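Local coordinates for protein molybdopterin biosynthesis enzyme, MoaB (Thermus thermophilus, PDB 3MCH) that takes part in molybdenum cofactor biosynthesis, where it probably binds molybdopterin, at residues B[4-9]-B[65-70]; B[83-88]-B[114-119]. All coordinates share one frame; numbering follows the deposited sequence.

In the fold
Both contacts belong to one mixed beta sheet of an alpha/beta fold, with centres 12 Å apart and nearest atoms about 5 Å apart. Contact 1 comes first along the chain and closes before contact 2 opens; it pairs the central parallel strands 2-9 and 65-69 near the middle of the molecule. The chain then runs on into helix 80-85, which in contact 2 packs just before strand 117-120, while the turn after it reaches the strand itself, on the other side of strand 123-128 in the sheet order. Asn127 of that intervening strand connects the two, since its ND2 bonds both Thr68 OG1 and Thr84 OG1. Contact 2 also reaches a subunit interface, where Arg114 NE bonds Glu91 O of a second subunit.

Contact 1: residues B[4-9]-B[65-70]; sequences VGILTV and LILTNG
Two hydrogen bonds grip Thr8 OG1, one from Asn69 ND2 and one shared with Asp20 OD2. The hydrogen bond from the amide is nearly straight, 2.9 Å from Asn69 ND2 to Thr8 OG1 with 166° at the hydrogen, and the hydroxyl lies close to the plane of the Asn69 amide. Asn69 reaches it by holding CG in the crowded position between its own backbone N and carbonyl carbon (chi1 70°). At the other end of the amide, a water lies 3.0 Å from Asn69 OD1 and the same distance from Val9 O, and can donate to either.

Backbone bonds zip the strands in parallel register. Gly5 N gives to Leu65 O, Gly5 O takes from Leu67 N, and the ladder continues through Leu7 to Val9 N, which meets Asn69 O at 3.0 Å. The strands run at 18° to each other, as central neighbours in a doubly wound, Rossmann-like alpha/beta fold: helix 21-30 covers the face of Ile6, Leu67 and Asn69, helix 47-60 that of Leu7 and Ile66, and Val9 touches Ile50 of the latter helix. On the former face Ile6 and Leu67 run abreast, and Ile6 CD1 is pressed tightly against Leu67 CB at 3.4 Å. Val4 CG2 rests on Leu65 CD2 at 3.8 Å alongside them. On the latter face Leu7 CD2 meets Thr68 CG2 at 4.1 Å, while Thr68 OG1 turns to Asn127. Gly70 begins the family's Gly-Gly-Thr-Gly run, and a CB there would collide with Val9 O.

Contact 2: residues B[83-88]-B[114-119]; sequences ATRELL and RGVAGV
Val116 faces helix residues Thr84 and Arg85 with both methyls. CG1 touches Arg85 alone, whose aliphatic chain crosses the valine at about a right angle; the closest pair is Arg85 CG and Val116 CG1, 3.6 Å apart. A bend at chi3 (70°) then turns the arginine's end off this line, and its NE forms a salt bridge with Glu91. With CG1 anti to the carbonyl carbon (chi1 -59°), Val116 CG2 falls in the crowded place between backbone N and carbonyl carbon, where it sits among Thr84, Arg85 CG and Leu88 CD1. Thr84 and Val116 pass antiparallel to each other, leaving Thr84 CG2 and Val116 CG2 3.8 Å apart. Thr84 leads with its methyl, and its OG1 is hydrogen-bonded to Thr80 O and Asn127 ND2.

Leu88 comes down on the strand from the type I turn Arg85-Leu88. With CG anti to its carbonyl carbon (chi1 -55°), it spreads both methyls over the backbone of Gly118: Leu88 CD1 stands 3.8 Å from Gly118 CA, and Leu88 CD2 3.8 Å from Gly118 C. Leu88 CD1 also lies 4.1 Å from Val116 CG2. A CB on Gly118 would fall 2.4 Å from Leu88 CD1, so the close approach depends on the glycine. An alanine at Leu88 takes away both methyls, and so the packing on Gly118 and Val116, and would probably loosen the turn against the strand. No hydrogen bond crosses between 83-88 and 114-119: Thr84 and Arg85 pack on Val116, just before strand 117-120, and Leu88 on the strand, a helix-on-sheet layer of the alpha/beta molybdopterin-binding fold.

Contact 1: residues B[4-9]-B[65-70]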
loop_
_atom_site.group_PDB
_atom_site.type_symbol
_atom_site.label_atom_id
_atom_site.label_comp_id
_atom_site.label_asym_id
_atom_site.label_seq_id
_atom_site.Cartn_x
_atom_site.Cartn_y
_atom_site.Cartn_z
ATOM N N VAL B 4 25.952 1.294 2.301
ATOM C CA VAL B 4 24.797 2.004 2.829
ATOM C C VAL B 4 25.079 3.449 3.205
ATOM O O VAL B 4 26.136 3.769 3.737
ATOM C CB VAL B 4 24.268 1.293 4.097
ATOM C CG1 VAL B 4 23.008 1.983 4.623
ATOM C CG2 VAL B 4 23.995 -0.162 3.791
ATOM N N GLY B 5 24.107 4.309 2.926
ATOM C CA GLY B 5 24.207 5.707 3.291
ATOM C C GLY B 5 23.071 5.983 4.264
ATOM O O GLY B 5 21.945 5.537 4.041
ATOM N N ILE B 6 23.358 6.688 5.352
ATOM C CA ILE B 6 22.331 7.017 6.336
ATOM C C ILE B 6 22.122 8.527 6.284
ATOM O O ILE B 6 23.053 9.294 6.518
ATOM C CB ILE B 6 22.763 6.584 7.767
ATOM C CG1 ILE B 6 22.958 5.065 7.809
ATOM C CG2 ILE B 6 21.705 7.001 8.792
ATOM C CD1 ILE B 6 21.748 4.174 7.414
ATOM N N LEU B 7 20.903 8.946 5.957
ATOM C CA LEU B 7 20.582 10.365 5.862
ATOM C C LEU B 7 19.580 10.785 6.926
ATOM O O LEU B 7 18.423 10.374 6.891
ATOM C CB LEU B 7 20.011 10.684 4.480
ATOM C CG LEU B 7 19.645 12.151 4.226
ATOM C CD1 LEU B 7 20.892 13.014 4.349
ATOM C CD2 LEU B 7 19.032 12.294 2.842
ATOM N N THR B 8 20.025 11.608 7.871
ATOM C CA THR B 8 19.149 12.081 8.934
ATOM C C THR B 8 18.517 13.409 8.528
ATOM O O THR B 8 19.197 14.431 8.407
ATOM C CB THR B 8 19.921 12.238 10.258
ATOM O OG1 THR B 8 20.369 10.947 10.694
ATOM C CG2 THR B 8 19.027 12.840 11.340
ATOM N N VAL B 9 17.206 13.371 8.310
ATOM C CA VAL B 9 16.442 14.537 7.891
ATOM C C VAL B 9 15.730 15.307 8.998
ATOM O O VAL B 9 14.788 14.799 9.609
ATOM C CB VAL B 9 15.314 14.127 6.907
ATOM C CG1 VAL B 9 14.575 15.364 6.410
ATOM C CG2 VAL B 9 15.899 13.348 5.737
ATOM N N LEU B 65 22.242 1.077 -0.850
ATOM C CA LEU B 65 21.096 1.317 0.015
ATOM C C LEU B 65 21.163 2.688 0.658
ATOM O O LEU B 65 22.213 3.103 1.147
ATOM C CB LEU B 65 21.048 0.262 1.131
ATOM C CG LEU B 65 19.958 0.434 2.192
ATOM C CD1 LEU B 65 18.591 0.116 1.591
ATOM C CD2 LEU B 65 20.235 -0.489 3.378
ATOM N N ILE B 66 20.044 3.398 0.645
ATOM C CA ILE B 66 19.988 4.687 1.308
ATOM C C ILE B 66 18.866 4.613 2.326
ATOM O O ILE B 66 17.713 4.360 1.977
ATOM C CB ILE B 66 19.693 5.853 0.348
ATOM C CG1 ILE B 66 20.848 6.025 -0.635
ATOM C CG2 ILE B 66 19.470 7.140 1.157
ATOM C CD1 ILE B 66 20.540 6.911 -1.839
ATOM N N LEU B 67 19.225 4.796 3.590
ATOM C CA LEU B 67 18.259 4.789 4.671
ATOM C C LEU B 67 18.127 6.211 5.195
ATOM O O LEU B 67 19.046 6.729 5.839
ATOM C CB LEU B 67 18.723 3.864 5.806
ATOM C CG LEU B 67 18.894 2.383 5.446
ATOM C CD1 LEU B 67 19.501 1.617 6.621
ATOM C CD2 LEU B 67 17.539 1.784 5.072
ATOM N N THR B 68 17.011 6.860 4.881
ATOM C CA THR B 68 16.785 8.204 5.398
ATOM C C THR B 68 16.000 7.951 6.676
ATOM O O THR B 68 15.383 6.894 6.828
ATOM C CB THR B 68 15.916 9.088 4.458
ATOM O OG1 THR B 68 14.559 8.616 4.455
ATOM C CG2 THR B 68 16.465 9.081 3.040
ATOM N N ASN B 69 16.040 8.893 7.607
ATOM C CA ASN B 69 15.267 8.748 8.824
ATOM C C ASN B 69 14.719 10.121 9.183
ATOM O O ASN B 69 15.427 11.125 9.076
ATOM C CB ASN B 69 16.115 8.160 9.966
ATOM C CG ASN B 69 17.174 9.121 10.478
ATOM O OD1 ASN B 69 16.877 10.059 11.216
ATOM N ND2 ASN B 69 18.421 8.887 10.083
ATOM N N GLY B 70 13.443 10.158 9.557
ATOM C CA GLY B 70 12.790 11.409 9.920
ATOM C C GLY B 70 11.993 12.077 8.809
ATOM O O GLY B 70 12.200 11.799 7.626
HETATM O O HOH W 1 15.557 12.764 11.644
#

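Contact 2: residues B[83-88]-B[114-119]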
loop_
_atom_site.group_PDB
_atom_site.type_symbol
_atom_site.label_atom_id
_atom_site.label_comp_id
_atom_site.label_asym_id
_atom_site.label_seq_id
_atom_site.Cartn_x
_atom_site.Cartn_y
_atom_site.Cartn_z
ATOM N N ALA B 83 9.522 14.229 -1.133
ATOM C CA ALA B 83 10.808 14.522 -1.754
ATOM C C ALA B 83 11.416 13.263 -2.357
ATOM O O ALA B 83 11.992 13.292 -3.445
ATOM C CB ALA B 83 11.760 15.126 -0.730
ATOM N N THR B 84 11.274 12.152 -1.645
ATOM C CA THR B 84 11.816 10.882 -2.099
ATOM C C THR B 84 11.077 10.321 -3.309
ATOM O O THR B 84 11.704 9.932 -4.295
ATOM C CB THR B 84 11.779 9.834 -0.964
ATOM O OG1 THR B 84 12.524 10.319 0.156
ATOM C CG2 THR B 84 12.381 8.514 -1.437
ATOM N N ARG B 85 9.748 10.280 -3.234
ATOM C CA ARG B 85 8.944 9.746 -4.328
ATOM C C ARG B 85 9.291 10.384 -5.663
ATOM O O ARG B 85 9.344 9.713 -6.691
ATOM C CB ARG B 85 7.452 9.959 -4.065
ATOM C CG ARG B 85 6.880 9.189 -2.895
ATOM C CD ARG B 85 5.356 9.191 -2.968
ATOM N NE ARG B 85 4.876 8.370 -4.074
ATOM C CZ ARG B 85 3.660 8.457 -4.605
ATOM N NH1 ARG B 85 2.789 9.343 -4.137
ATOM N NH2 ARG B 85 3.309 7.647 -5.596
ATOM N N GLU B 86 9.530 11.689 -5.635
ATOM C CA GLU B 86 9.857 12.431 -6.842
ATOM C C GLU B 86 11.164 12.001 -7.500
ATOM O O GLU B 86 11.398 12.304 -8.670
ATOM C CB GLU B 86 9.889 13.927 -6.525
ATOM C CG GLU B 86 8.510 14.506 -6.224
ATOM C CD GLU B 86 8.570 15.813 -5.454
ATOM O OE1 GLU B 86 9.465 16.632 -5.735
ATOM O OE2 GLU B 86 7.708 16.023 -4.573
ATOM N N LEU B 87 12.007 11.288 -6.756
ATOM C CA LEU B 87 13.297 10.832 -7.273
ATOM C C LEU B 87 13.329 9.346 -7.631
ATOM O O LEU B 87 14.300 8.867 -8.215
ATOM C CB LEU B 87 14.400 11.112 -6.246
ATOM C CG LEU B 87 14.727 12.565 -5.893
ATOM C CD1 LEU B 87 15.731 12.598 -4.750
ATOM C CD2 LEU B 87 15.277 13.286 -7.116
ATOM N N LEU B 88 12.274 8.619 -7.284
ATOM C CA LEU B 88 12.212 7.183 -7.550
ATOM C C LEU B 88 11.768 6.808 -8.953
ATOM O O LEU B 88 10.904 7.464 -9.531
ATOM C CB LEU B 88 11.264 6.515 -6.557
ATOM C CG LEU B 88 11.564 6.749 -5.080
ATOM C CD1 LEU B 88 10.485 6.076 -4.236
ATOM C CD2 LEU B 88 12.945 6.214 -4.743
ATOM N N ARG B 114 4.514 7.860 6.821
ATOM C CA ARG B 114 4.205 7.983 5.407
ATOM C C ARG B 114 5.447 7.664 4.581
ATOM O O ARG B 114 5.479 7.898 3.377
ATOM C CB ARG B 114 3.731 9.406 5.096
ATOM C CG ARG B 114 2.554 9.865 5.944
ATOM C CD ARG B 114 2.120 11.277 5.563
ATOM N NE ARG B 114 1.776 11.359 4.148
ATOM C CZ ARG B 114 2.581 11.825 3.199
ATOM N NH1 ARG B 114 3.794 12.268 3.505
ATOM N NH2 ARG B 114 2.175 11.834 1.937
ATOM N N GLY B 115 6.472 7.130 5.235
ATOM C CA GLY B 115 7.697 6.811 4.527
ATOM C C GLY B 115 7.472 5.877 3.356
ATOM O O GLY B 115 6.656 4.954 3.441
ATOM N N VAL B 116 8.169 6.131 2.252
ATOM C CA VAL B 116 8.053 5.279 1.075
ATOM C C VAL B 116 9.330 4.460 0.909
ATOM O O VAL B 116 10.302 4.629 1.657
ATOM C CB VAL B 116 7.817 6.103 -0.224
ATOM C CG1 VAL B 116 6.545 6.932 -0.094
ATOM C CG2 VAL B 116 9.010 7.005 -0.509
ATOM N N ALA B 117 9.306 3.553 -0.060
ATOM C CA ALA B 117 10.453 2.718 -0.379
ATOM C C ALA B 117 10.463 2.587 -1.891
ATOM O O ALA B 117 9.409 2.446 -2.513
ATOM C CB ALA B 117 10.315 1.343 0.269
ATOM N N GLY B 118 11.643 2.646 -2.489
ATOM C CA GLY B 118 11.711 2.521 -3.927
ATOM C C GLY B 118 13.118 2.414 -4.455
ATOM O O GLY B 118 14.087 2.356 -3.697
ATOM N N VAL B 119 13.226 2.398 -5.777
ATOM C CA VAL B 119 14.516 2.287 -6.430
ATOM C C VAL B 119 14.764 3.451 -7.377
ATOM O O VAL B 119 13.851 3.919 -8.054
ATOM C CB VAL B 119 14.600 0.975 -7.252
ATOM C CG1 VAL B 119 15.906 0.915 -8.047
ATOM C CG2 VAL B 119 14.481 -0.227 -6.314
#